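Local coordinates for GCN5-related N-acetyltransferase (Kribbella flavida, PDB 4IUS), which probably transfers an acyl group, most likely acetyl from acetyl-coenzyme A, to an amino group of its acceptor, at residues V19-Q24 with L33-D38; V25-L30 with E64-A69; S43-A48 with L77-V82; E58-L63 with V94-T99. The protein carries 1 engineered substitution. All blocks are in the same frame, centred on the assembly; numbering follows the deposited sequence.

Contact 1 (V19-Q24 with L33-D38); sequences VRSRRQ and LLHDED. With SO4 (sulfate ion), chain C.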
loop_
_atom_site.group_PDB
_atom_site.type_symbol
_atom_site.label_atom_id
_atom_site.label_comp_id
_atom_site.label_asym_id
_atom_site.label_seq_id
_atom_site.Cartn_x
_atom_site.Cartn_y
_atom_site.Cartn_z
ATOM N N VAL A 19 9.552 -0.539 -8.482
ATOM C CA VAL A 19 10.403 -0.620 -9.661
ATOM C C VAL A 19 10.778 -2.046 -10.035
ATOM O O VAL A 19 11.224 -2.277 -11.140
ATOM C CB VAL A 19 11.692 0.217 -9.554
ATOM C CG1 VAL A 19 11.407 1.701 -9.370
ATOM C CG2 VAL A 19 12.635 -0.292 -8.492
ATOM N N ARG A 20 10.582 -3.012 -9.135
ATOM C CA ARG A 20 10.895 -4.396 -9.472
ATOM C C ARG A 20 10.054 -4.905 -10.639
ATOM O O ARG A 20 10.483 -5.860 -11.288
ATOM C CB ARG A 20 10.721 -5.320 -8.280
ATOM C CG ARG A 20 11.630 -4.995 -7.108
ATOM C CD ARG A 20 11.285 -5.866 -5.921
ATOM N NE ARG A 20 12.204 -5.667 -4.798
ATOM C CZ ARG A 20 11.852 -5.588 -3.503
ATOM N NH1 ARG A 20 10.593 -5.654 -3.121
ATOM N NH2 ARG A 20 12.785 -5.453 -2.586
ATOM N N SER A 21 8.872 -4.331 -10.871
ATOM C CA SER A 21 7.992 -4.801 -11.931
ATOM C C SER A 21 7.463 -3.714 -12.878
ATOM O O SER A 21 6.518 -3.924 -13.628
ATOM C CB SER A 21 6.809 -5.567 -11.330
ATOM O OG SER A 21 6.046 -4.719 -10.534
ATOM N N ARG A 22 8.054 -2.534 -12.821
ATOM C CA ARG A 22 7.617 -1.403 -13.629
ATOM C C ARG A 22 8.778 -0.693 -14.287
ATOM O O ARG A 22 9.851 -0.564 -13.694
ATOM C CB ARG A 22 6.832 -0.418 -12.777
ATOM C CG ARG A 22 5.537 -0.991 -12.223
ATOM C CD ARG A 22 4.947 -0.189 -11.136
ATOM N NE ARG A 22 3.762 -0.784 -10.599
ATOM C CZ ARG A 22 3.698 -1.741 -9.694
ATOM N NH1 ARG A 22 4.788 -2.316 -9.250
ATOM N NH2 ARG A 22 2.499 -2.131 -9.259
ATOM N N ARG A 23 8.524 -0.239 -15.511
ATOM C CA ARG A 23 9.488 0.577 -16.237
ATOM C C ARG A 23 9.463 1.991 -15.688
ATOM O O ARG A 23 8.396 2.526 -15.388
ATOM C CB ARG A 23 9.174 0.547 -17.745
ATOM C CG ARG A 23 10.074 1.425 -18.588
ATOM C CD ARG A 23 9.867 1.144 -20.056
ATOM N NE ARG A 23 8.534 1.508 -20.516
ATOM C CZ ARG A 23 8.185 2.723 -20.923
ATOM N NH1 ARG A 23 9.032 3.723 -20.844
ATOM N NH2 ARG A 23 6.960 2.946 -21.373
ATOM N N GLN A 24 10.639 2.589 -15.584
ATOM C CA GLN A 24 10.790 3.922 -15.019
ATOM C C GLN A 24 10.930 4.984 -16.078
ATOM O O GLN A 24 11.676 4.821 -17.055
ATOM C CB GLN A 24 12.045 3.993 -14.159
ATOM C CG GLN A 24 12.035 3.068 -12.982
ATOM C CD GLN A 24 13.349 3.091 -12.265
ATOM O OE1 GLN A 24 13.858 4.146 -11.924
ATOM N NE2 GLN A 24 13.954 1.916 -12.139
ATOM N N LEU A 33 6.016 5.265 -13.362
ATOM C CA LEU A 33 6.211 3.822 -13.225
ATOM C C LEU A 33 5.113 3.123 -14.019
ATOM O O LEU A 33 3.930 3.226 -13.706
ATOM C CB LEU A 33 6.170 3.430 -11.775
ATOM C CG LEU A 33 7.236 4.075 -10.889
ATOM C CD1 LEU A 33 6.874 3.897 -9.399
ATOM C CD2 LEU A 33 8.651 3.575 -11.196
ATOM N N LEU A 34 5.519 2.426 -15.082
ATOM C CA LEU A 34 4.579 1.813 -16.048
ATOM C C LEU A 34 4.683 0.283 -15.954
ATOM O O LEU A 34 5.737 -0.310 -16.190
ATOM C CB LEU A 34 4.862 2.319 -17.482
ATOM C CG LEU A 34 4.432 3.763 -17.742
ATOM C CD1 LEU A 34 5.131 4.439 -18.923
ATOM C CD2 LEU A 34 2.922 3.876 -17.903
ATOM N N HIS A 35 3.564 -0.351 -15.645
ATOM C CA HIS A 35 3.469 -1.800 -15.556
ATOM C C HIS A 35 3.271 -2.384 -16.935
ATOM O O HIS A 35 2.846 -1.687 -17.852
ATOM C CB HIS A 35 2.298 -2.110 -14.659
ATOM C CG HIS A 35 2.287 -3.490 -14.113
ATOM N ND1 HIS A 35 1.781 -4.577 -14.782
ATOM C CD2 HIS A 35 2.779 -3.954 -12.911
ATOM C CE1 HIS A 35 1.956 -5.667 -14.009
ATOM N NE2 HIS A 35 2.555 -5.295 -12.878
ATOM N N ASP A 36 3.572 -3.665 -17.106
ATOM C CA ASP A 36 3.215 -4.342 -18.354
ATOM C C ASP A 36 1.697 -4.332 -18.609
ATOM O O ASP A 36 1.251 -4.136 -19.729
ATOM C CB ASP A 36 3.743 -5.791 -18.363
ATOM C CG ASP A 36 5.277 -5.884 -18.522
ATOM O OD1 ASP A 36 5.946 -4.870 -18.808
ATOM O OD2 ASP A 36 5.815 -6.998 -18.381
ATOM N N GLU A 37 0.915 -4.561 -17.558
ATOM C CA GLU A 37 -0.545 -4.588 -17.669
ATOM C C GLU A 37 -1.136 -3.180 -17.701
ATOM O O GLU A 37 -0.556 -2.258 -17.169
ATOM C CB GLU A 37 -1.164 -5.352 -16.504
ATOM C CG GLU A 37 -0.752 -6.818 -16.402
ATOM C CD GLU A 37 -1.422 -7.563 -15.238
ATOM O OE1 GLU A 37 -2.228 -6.956 -14.493
ATOM O OE2 GLU A 37 -1.140 -8.767 -15.060
ATOM N N ASP A 38 -2.301 -3.033 -18.335
ATOM C CA ASP A 38 -2.977 -1.716 -18.431
ATOM C C ASP A 38 -3.881 -1.381 -17.275
ATOM O O ASP A 38 -4.400 -0.279 -17.243
ATOM C CB ASP A 38 -3.755 -1.610 -19.739
ATOM C CG ASP A 38 -2.856 -1.662 -20.946
ATOM O OD1 ASP A 38 -1.949 -0.788 -21.104
ATOM O OD2 ASP A 38 -3.094 -2.561 -21.784
HETATM S S SO4 C . 15.913 -5.085 -4.643
HETATM O O1 SO4 C . 15.638 -5.522 -3.258
HETATM O O2 SO4 C . 14.742 -5.379 -5.500
HETATM O O3 SO4 C . 16.066 -3.614 -4.685
HETATM O O4 SO4 C . 17.092 -5.784 -5.181
HETATM O O HOH W 1 5.170 -5.337 -15.373
HETATM O O HOH W 2 3.751 -6.443 -10.490
#
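The guanidinium of R22 and the imidazole of H35 meet at 68° between their planes: H35 CD2 lies over one face of the guanidinium, offset toward its rim and 4.0 Å from R22 CZ. Seen from the ring, R22 CZ comes to the edge. Elsewhere on that edge E37 N donates to H35 ND1 at 2.9 Å, close to the ring plane, and water 2 joins H35 NE2 to S21 OG. Water 1 stands over the centre of one ring face while linking S21 O to D36 N. The ring is thus held at both nitrogens.

R22 reaches this place with its chain extended from CG to NE, crossing L33 at about a right angle with R22 CD 3.9 Å from L33 CB. Its NE and NH1 bind L42 O and L18 O. An alanine here would probably leave those two carbonyls without these donors and open a gap beside H35 CD2 and L33 CB.

Strands 22-27 and 30-35 form a beta hairpin, and R23 with L34 is an antiparallel hydrogen-bonded pair: R23 N to L34 O and L34 N to R23 O, each 2.9 Å. The R23 and L34 side chains lie side by side on one face of the hairpin; in one of two R23 conformers NH2 makes a weak, long ion pair with E73. On the other face, L33 CD2 touches both V19 CG1 and Q24 CG, at 3.8 and 3.9 Å. Beyond the hairpin, R20 grips a sulfate ion, probably from the crystallisation liquor, through NE and NH2, and Q16 also holds it.

Contact 2 (V25-L30 with E64-A69); sequences VVAGPL and ETIRKA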
loop_
_atom_site.group_PDB
_atom_site.type_symbol
_atom_site.label_atom_id
_atom_site.label_comp_id
_atom_site.label_asym_id
_atom_site.label_seq_id
_atom_site.Cartn_x
_atom_site.Cartn_y
_atom_site.Cartn_z
ATOM N N VAL A 25 10.241 6.091 -15.852
ATOM C CA VAL A 25 10.425 7.347 -16.604
ATOM C C VAL A 25 10.817 8.424 -15.584
ATOM O O VAL A 25 9.961 9.029 -14.923
ATOM C CB VAL A 25 9.158 7.731 -17.369
ATOM C CG1 VAL A 25 9.368 9.067 -18.090
ATOM C CG2 VAL A 25 8.786 6.594 -18.322
ATOM N N VAL A 26 12.110 8.555 -15.347
ATOM C CA VAL A 26 12.595 9.510 -14.350
ATOM C C VAL A 26 12.653 10.896 -14.987
ATOM O O VAL A 26 13.198 11.092 -16.063
ATOM C CB VAL A 26 13.980 9.155 -13.804
ATOM C CG1 VAL A 26 14.476 10.238 -12.825
ATOM C CG2 VAL A 26 13.940 7.778 -13.129
ATOM N N ALA A 27 12.079 11.878 -14.321
ATOM C CA ALA A 27 12.095 13.274 -14.824
ATOM C C ALA A 27 12.220 14.172 -13.595
ATOM O O ALA A 27 11.217 14.470 -12.933
ATOM C CB ALA A 27 10.841 13.587 -15.634
ATOM N N GLY A 28 13.443 14.592 -13.306
ATOM C CA GLY A 28 13.642 15.485 -12.176
ATOM C C GLY A 28 13.134 14.884 -10.874
ATOM O O GLY A 28 13.537 13.791 -10.529
ATOM N N PRO A 29 12.246 15.588 -10.167
ATOM C CA PRO A 29 11.835 15.067 -8.891
ATOM C C PRO A 29 10.746 14.028 -8.951
ATOM O O PRO A 29 10.310 13.574 -7.906
ATOM C CB PRO A 29 11.325 16.311 -8.175
ATOM C CG PRO A 29 10.755 17.125 -9.281
ATOM C CD PRO A 29 11.675 16.934 -10.427
ATOM N N LEU A 30 10.308 13.639 -10.150
ATOM C CA LEU A 30 9.227 12.652 -10.290
ATOM C C LEU A 30 9.736 11.431 -11.049
ATOM O O LEU A 30 10.620 11.540 -11.900
ATOM C CB LEU A 30 8.068 13.240 -11.097
ATOM C CG LEU A 30 7.452 14.506 -10.549
ATOM C CD1 LEU A 30 6.422 15.019 -11.529
ATOM C CD2 LEU A 30 6.895 14.253 -9.179
ATOM N N GLU A 64 4.910 16.917 -17.644
ATOM C CA GLU A 64 4.600 16.696 -19.041
ATOM C C GLU A 64 5.359 15.529 -19.625
ATOM O O GLU A 64 4.798 14.800 -20.441
ATOM C CB GLU A 64 4.856 17.962 -19.836
ATOM C CG GLU A 64 3.938 19.105 -19.469
ATOM C CD GLU A 64 2.481 18.727 -19.619
ATOM O OE1 GLU A 64 2.155 18.128 -20.654
ATOM O OE2 GLU A 64 1.686 18.958 -18.683
ATOM N N THR A 65 6.590 15.327 -19.200
ATOM C CA THR A 65 7.370 14.198 -19.653
ATOM C C THR A 65 6.686 12.867 -19.270
ATOM O O THR A 65 6.559 11.935 -20.065
ATOM C CB THR A 65 8.794 14.262 -19.083
ATOM O OG1 THR A 65 9.428 15.451 -19.567
ATOM C CG2 THR A 65 9.630 13.044 -19.456
ATOM N N ILE A 66 6.254 12.782 -18.022
ATOM C CA ILE A 66 5.579 11.603 -17.547
ATOM C C ILE A 66 4.216 11.435 -18.186
ATOM O O ILE A 66 3.833 10.331 -18.607
ATOM C CB ILE A 66 5.545 11.579 -16.005
ATOM C CG1 ILE A 66 7.002 11.451 -15.488
ATOM C CG2 ILE A 66 4.597 10.481 -15.511
ATOM C CD1 ILE A 66 7.189 11.792 -14.050
ATOM N N ARG A 67 3.470 12.521 -18.314
ATOM C CA ARG A 67 2.161 12.472 -18.993
ATOM C C ARG A 67 2.334 11.939 -20.411
ATOM O O ARG A 67 1.485 11.161 -20.871
ATOM C CB ARG A 67 1.477 13.824 -19.023
ATOM C CG ARG A 67 0.889 14.227 -17.700
ATOM C CD ARG A 67 0.392 15.665 -17.714
ATOM N NE ARG A 67 -0.355 15.965 -16.509
ATOM C CZ ARG A 67 -0.490 17.153 -15.945
ATOM N NH1 ARG A 67 0.150 18.218 -16.428
ATOM N NH2 ARG A 67 -1.203 17.259 -14.841
ATOM N N LYS A 68 3.374 12.379 -21.124
ATOM C CA LYS A 68 3.625 11.908 -22.492
ATOM C C LYS A 68 3.812 10.397 -22.521
ATOM O O LYS A 68 3.316 9.685 -23.398
ATOM C CB LYS A 68 4.881 12.613 -23.073
ATOM C CG LYS A 68 5.212 12.286 -24.540
ATOM C CD LYS A 68 6.179 13.295 -25.177
ATOM C CE LYS A 68 7.630 13.219 -24.666
ATOM N NZ LYS A 68 8.519 14.223 -25.349
ATOM N N ALA A 69 4.597 9.895 -21.586
ATOM C CA ALA A 69 4.891 8.474 -21.502
ATOM C C ALA A 69 3.636 7.664 -21.207
ATOM O O ALA A 69 3.422 6.606 -21.795
ATOM C CB ALA A 69 5.962 8.210 -20.472
#
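Apolar packing joins V25 and A27 of strand 22-27, and L30 at the start of strand 30-35, to T65, I66 and A69 of helix 59-71. V25 spreads its two methyls over the helix: CG2 reaches A69 CB at 3.9 Å, and CG1 approaches I66 CG1 at 4.2 Å. A27 CB rests against T65 CG2, 4.0 Å away; CG2, anti to the backbone N, continues T65's approach to the strand. The tightest pair is L30 CB with I66 CD1, 3.4 Å apart, closer than usual for two carbons; here the side chains cross at about a right angle.

The strand and helix segments run nearly antiparallel, at 163°, with axes 8.6 Å apart, so helix 59-71 packs along a face of the antiparallel sheet. A type II' beta turn from A27 to L30 brings L30 back beside A27; G28 has the positive phi of the turn's second position, and A27 and L30 bond through both N and O.

No hydrogen bond crosses between the segments; the polar side chains bond elsewhere. T65 OG1 bonds to W61 O, one turn earlier in the helix. R67 NH2 makes a salt bridge with D252.

Contact 3 (S43-A48 with L77-V82); sequences SRAVAA and LSAELV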
loop_
_atom_site.group_PDB
_atom_site.type_symbol
_atom_site.label_atom_id
_atom_site.label_comp_id
_atom_site.label_asym_id
_atom_site.label_seq_id
_atom_site.Cartn_x
_atom_site.Cartn_y
_atom_site.Cartn_z
ATOM N N SER A 43 -0.001 1.541 -12.750
ATOM C CA SER A 43 0.929 2.542 -13.245
ATOM C C SER A 43 0.665 3.869 -12.541
ATOM O O SER A 43 -0.465 4.285 -12.462
ATOM C CB SER A 43 0.822 2.700 -14.747
ATOM O OG SER A 43 1.152 1.488 -15.431
ATOM N N ARG A 44 1.711 4.532 -12.039
ATOM C CA ARG A 44 1.544 5.783 -11.305
ATOM C C ARG A 44 2.882 6.475 -11.256
ATOM O O ARG A 44 3.930 5.883 -11.576
ATOM C CB ARG A 44 1.043 5.538 -9.874
ATOM C CG ARG A 44 2.042 4.861 -8.987
ATOM C CD ARG A 44 1.574 4.696 -7.552
ATOM N NE ARG A 44 0.402 3.827 -7.535
ATOM C CZ ARG A 44 0.250 2.743 -6.777
ATOM N NH1 ARG A 44 1.143 2.432 -5.844
ATOM N NH2 ARG A 44 -0.879 2.029 -6.888
ATOM N N ALA A 45 2.850 7.740 -10.851
ATOM C CA ALA A 45 4.068 8.477 -10.527
ATOM C C ALA A 45 4.266 8.556 -9.012
ATOM O O ALA A 45 3.274 8.632 -8.265
ATOM C CB ALA A 45 4.067 9.852 -11.136
ATOM N N VAL A 46 5.528 8.593 -8.599
ATOM C CA VAL A 46 5.899 8.838 -7.213
ATOM C C VAL A 46 7.104 9.795 -7.202
ATOM O O VAL A 46 7.620 10.169 -8.273
ATOM C CB VAL A 46 6.187 7.518 -6.430
ATOM C CG1 VAL A 46 4.978 6.557 -6.486
ATOM C CG2 VAL A 46 7.469 6.865 -6.937
ATOM N N ALA A 47 7.523 10.219 -6.006
ATOM C CA ALA A 47 8.715 11.049 -5.913
ATOM C C ALA A 47 9.960 10.248 -6.284
ATOM O O ALA A 47 10.145 9.138 -5.821
ATOM C CB ALA A 47 8.908 11.578 -4.510
ATOM N N ALA A 48 10.796 10.822 -7.128
ATOM C CA ALA A 48 12.030 10.167 -7.530
ATOM C C ALA A 48 13.044 10.059 -6.422
ATOM O O ALA A 48 13.832 9.115 -6.434
ATOM C CB ALA A 48 12.634 10.932 -8.720
ATOM N N LEU A 77 -2.791 9.108 -15.710
ATOM C CA LEU A 77 -1.805 9.332 -14.644
ATOM C C LEU A 77 -2.435 9.665 -13.280
ATOM O O LEU A 77 -3.299 10.516 -13.153
ATOM C CB LEU A 77 -0.907 10.486 -15.043
ATOM C CG LEU A 77 0.206 10.840 -14.056
ATOM C CD1 LEU A 77 1.201 9.710 -13.959
ATOM C CD2 LEU A 77 0.888 12.114 -14.517
ATOM N N SER A 78 -1.980 8.957 -12.263
ATOM C CA SER A 78 -2.163 9.285 -10.848
ATOM C C SER A 78 -0.810 9.306 -10.226
ATOM O O SER A 78 0.157 8.794 -10.771
ATOM C CB SER A 78 -3.076 8.293 -10.120
ATOM O OG SER A 78 -2.596 6.998 -10.186
ATOM N N ALA A 79 -0.725 9.908 -9.041
ATOM C CA ALA A 79 0.508 10.020 -8.317
ATOM C C ALA A 79 0.261 9.744 -6.835
ATOM O O ALA A 79 -0.830 10.085 -6.315
ATOM C CB ALA A 79 1.119 11.414 -8.478
ATOM N N GLU A 80 1.230 9.154 -6.181
ATOM C CA GLU A 80 1.163 8.916 -4.738
ATOM C C GLU A 80 2.443 9.451 -4.118
ATOM O O GLU A 80 3.526 9.053 -4.524
ATOM C CB GLU A 80 1.005 7.442 -4.402
ATOM C CG GLU A 80 -0.325 6.814 -4.795
ATOM C CD GLU A 80 -0.531 5.434 -4.123
ATOM O OE1 GLU A 80 0.371 4.960 -3.374
ATOM O OE2 GLU A 80 -1.606 4.851 -4.330
ATOM N N LEU A 81 2.297 10.337 -3.150
ATOM C CA LEU A 81 3.389 10.947 -2.430
ATOM C C LEU A 81 3.237 10.695 -0.941
ATOM O O LEU A 81 2.169 10.345 -0.447
ATOM C CB LEU A 81 3.472 12.447 -2.692
ATOM C CG LEU A 81 3.590 12.880 -4.156
ATOM C CD1 LEU A 81 3.524 14.398 -4.261
ATOM C CD2 LEU A 81 4.857 12.326 -4.758
ATOM N N VAL A 82 4.306 10.927 -0.211
ATOM C CA VAL A 82 4.277 10.997 1.247
ATOM C C VAL A 82 4.671 12.433 1.574
ATOM O O VAL A 82 5.783 12.849 1.255
ATOM C CB VAL A 82 5.215 9.954 1.902
ATOM C CG1 VAL A 82 5.111 10.105 3.434
ATOM C CG2 VAL A 82 4.864 8.543 1.455
HETATM O O HOH W 3 -2.815 5.822 -12.590
HETATM O O HOH W 4 -2.351 4.843 -8.252
HETATM O O HOH W 5 6.563 9.280 -3.350
#
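A45 and A79 form a single parallel bridge: A45 N donates to S78 O at 2.9 Å, and E80 N donates to A45 O at 3.0 Å. It joins the edges of two sheets: strand 44-47 is outermost in the antiparallel three-stranded sheet and strand 78-82 in the mixed one, and helix 59-71 lies between the two strands in the chain. The strand axes diverge by 27°.

Beside the backbone bonds, R44 and E80 lie stacked, in one of two deposited E80 conformers, their guanidinium and carboxylate planes 10° apart. E80 OE2 is over the centre of the guanidinium and OE1 is 3.6 Å from R44 NH1, a long salt bridge of charges alone, since no N-H points at the oxygen. R44 reaches this site by a bend at chi3 (63°), which swings NE back. On the face carrying A45 and A47, A45 CB touches L77 CD1 at 4.0 Å, and A47 CB meets L81 CD2.

A second shell fixes these groups. The R44 guanidinium is held by D148 through NH1 and by T147 O through NH2, which would probably keep it flat against E80. Water 4 joins R44 NE to S78 OG, and S78 OG also bonds water 3, which bonds S43 O. Helix 6-19 touches R44, V46 and E80 through L18, L15 and Q14. Past the bridge the direct backbone bonds give way to a water: A47 N and E80 O are 4.4 Å apart, and water 5 accepts from A47 N at 3.0 Å and donates to E80 O.

Contact 4 (E58-L63 with V94-T99); sequences EVPWAL and VEHGMT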
loop_
_atom_site.group_PDB
_atom_site.type_symbol
_atom_site.label_atom_id
_atom_site.label_comp_id
_atom_site.label_asym_id
_atom_site.label_seq_id
_atom_site.Cartn_x
_atom_site.Cartn_y
_atom_site.Cartn_z
ATOM N N GLU A 58 11.225 22.721 -12.024
ATOM C CA GLU A 58 11.356 21.530 -12.857
ATOM C C GLU A 58 10.041 20.804 -13.034
ATOM O O GLU A 58 9.922 19.944 -13.898
ATOM C CB GLU A 58 12.368 20.556 -12.198
ATOM C CG GLU A 58 13.811 21.065 -12.175
ATOM C CD GLU A 58 14.820 20.150 -11.483
ATOM O OE1 GLU A 58 14.430 19.034 -11.017
ATOM O OE2 GLU A 58 16.007 20.577 -11.411
ATOM N N VAL A 59 9.098 21.038 -12.151
ATOM C CA VAL A 59 7.905 20.191 -12.118
ATOM C C VAL A 59 7.056 20.242 -13.406
ATOM O O VAL A 59 6.585 19.202 -13.851
ATOM C CB VAL A 59 7.075 20.414 -10.826
ATOM C CG1 VAL A 59 5.759 19.648 -10.881
ATOM C CG2 VAL A 59 7.929 20.025 -9.597
ATOM N N PRO A 60 6.826 21.424 -14.016
ATOM C CA PRO A 60 6.002 21.398 -15.230
ATOM C C PRO A 60 6.564 20.482 -16.325
ATOM O O PRO A 60 5.853 19.635 -16.860
ATOM C CB PRO A 60 5.992 22.849 -15.668
ATOM C CG PRO A 60 6.140 23.602 -14.383
ATOM C CD PRO A 60 7.083 22.796 -13.534
ATOM N N TRP A 61 7.843 20.601 -16.622
ATOM C CA TRP A 61 8.496 19.742 -17.602
ATOM C C TRP A 61 8.456 18.286 -17.146
ATOM O O TRP A 61 8.239 17.392 -17.948
ATOM C CB TRP A 61 9.933 20.225 -17.789
ATOM C CG TRP A 61 10.834 19.171 -18.358
ATOM C CD1 TRP A 61 10.985 18.799 -19.695
ATOM C CD2 TRP A 61 11.619 18.242 -17.608
ATOM N NE1 TRP A 61 11.851 17.739 -19.779
ATOM C CE2 TRP A 61 12.237 17.361 -18.545
ATOM C CE3 TRP A 61 11.879 18.070 -16.262
ATOM C CZ2 TRP A 61 13.047 16.324 -18.135
ATOM C CZ3 TRP A 61 12.695 17.041 -15.867
ATOM C CH2 TRP A 61 13.276 16.193 -16.790
ATOM N N ALA A 62 8.694 18.043 -15.867
ATOM C CA ALA A 62 8.696 16.657 -15.385
ATOM C C ALA A 62 7.321 15.996 -15.580
ATOM O O ALA A 62 7.210 14.841 -16.014
ATOM C CB ALA A 62 9.115 16.634 -13.904
ATOM N N LEU A 63 6.287 16.703 -15.182
ATOM C CA LEU A 63 4.961 16.208 -15.306
ATOM C C LEU A 63 4.578 15.980 -16.771
ATOM O O LEU A 63 3.929 14.990 -17.080
ATOM C CB LEU A 63 4.015 17.141 -14.531
ATOM C CG LEU A 63 2.580 16.722 -14.402
ATOM C CD1 LEU A 63 2.439 15.362 -13.738
ATOM C CD2 LEU A 63 1.844 17.744 -13.578
ATOM N N VAL A 94 -0.474 20.002 -8.055
ATOM C CA VAL A 94 -1.832 20.538 -8.187
ATOM C C VAL A 94 -1.817 21.785 -9.069
ATOM O O VAL A 94 -2.654 21.977 -9.941
ATOM C CB VAL A 94 -2.464 20.821 -6.818
ATOM C CG1 VAL A 94 -3.777 21.578 -6.968
ATOM C CG2 VAL A 94 -2.704 19.502 -6.089
ATOM N N GLU A 95 -0.839 22.641 -8.847
ATOM C CA GLU A 95 -0.687 23.869 -9.631
ATOM C C GLU A 95 -0.574 23.554 -11.132
ATOM O O GLU A 95 -1.021 24.325 -11.977
ATOM C CB GLU A 95 0.517 24.641 -9.110
ATOM C CG GLU A 95 0.813 25.947 -9.790
ATOM C CD GLU A 95 2.148 26.546 -9.332
ATOM O OE1 GLU A 95 3.027 25.831 -8.754
ATOM O OE2 GLU A 95 2.377 27.734 -9.652
ATOM N N HIS A 96 0.026 22.426 -11.462
ATOM C CA HIS A 96 0.230 22.001 -12.842
ATOM C C HIS A 96 -0.740 20.918 -13.288
ATOM O O HIS A 96 -0.485 20.145 -14.202
ATOM C CB HIS A 96 1.701 21.674 -13.067
ATOM C CG HIS A 96 2.558 22.888 -12.833
ATOM N ND1 HIS A 96 2.514 23.963 -13.661
ATOM C CD2 HIS A 96 3.393 23.232 -11.771
ATOM C CE1 HIS A 96 3.257 24.951 -13.130
ATOM N NE2 HIS A 96 3.813 24.503 -11.985
ATOM N N GLY A 97 -1.928 20.923 -12.689
ATOM C CA GLY A 97 -3.116 20.253 -13.238
ATOM C C GLY A 97 -3.630 19.019 -12.528
ATOM O O GLY A 97 -4.679 18.531 -12.898
HETATM N N MSE A 98 -2.922 18.500 -11.557
HETATM C CA MSE A 98 -3.405 17.389 -10.793
HETATM C C MSE A 98 -4.411 17.826 -9.737
HETATM O O MSE A 98 -4.480 19.012 -9.377
HETATM C CB MSE A 98 -2.262 16.596 -10.184
HETATM C CG MSE A 98 -1.266 16.115 -11.210
HETATM SE SE MSE A 98 -0.157 14.619 -10.611
HETATM C CE MSE A 98 -1.349 13.153 -10.970
ATOM N N THR A 99 -5.144 16.852 -9.186
ATOM C CA THR A 99 -6.115 17.091 -8.120
ATOM C C THR A 99 -5.798 16.144 -6.961
ATOM O O THR A 99 -5.649 14.942 -7.170
ATOM C CB THR A 99 -7.548 16.790 -8.606
ATOM O OG1 THR A 99 -7.839 17.668 -9.692
ATOM C CG2 THR A 99 -8.579 16.992 -7.487
#
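P60 CG sits over one face of the H96 imidazole, a CH-pi contact 3.5 Å from the ring centroid and 15° off the ring normal, shifted slightly toward CE1. H96 points its CB toward helix 59-71, and CG stands anti to the carbonyl carbon (chi1 -61°); E95 CG lies on the ring's opposite face. The proline's CG, not a face of its ring, meets the imidazole face.

L63 projects its CG anti to the backbone N, and its two methyls divide the work. L63 and M98 each have two deposited conformers; in those described, CD2 touches H96 O at 3.4 Å and H96 CB at 4.0 Å, while CD1 reaches the SE of M98, a selenomethionine, at 4.1 Å. V59 makes a looser approach, its CG1 4.4 Å from H96 CD2.

An alanine at H96 would probably leave P60 CG facing a gap where the ring had been, though CB would still meet L63. H96 O also accepts from R67 NH1.

The contact lies at the C-terminal end of helix 89-95, where G97, at positive phi, is the C-prime residue of a Schellman motif, with M98 N bonded to L93 O and G97 N to V94 O.

Overall arrangement
The four contacts form a connected run. Contacts 1 and 2 share strand 22-27, and L34 CD1 of contact 1 packs 4.0 Å from A69 O of contact 2. Contact 3 adds the next strand of that sheet: L33 N lies 2.8 Å from R44 O, a probable hydrogen bond. Contacts 2 and 4 share helix 59-71, their centres about 10 Å apart, and L63 CD1 of contact 4 touches L77 CD2 of contact 3 at 3.7 Å. Contacts 1 and 4 do not meet, with centres about 21 Å apart. The sulfate, probably a crystallisation ion, is bound by R20 at the contact 1 end.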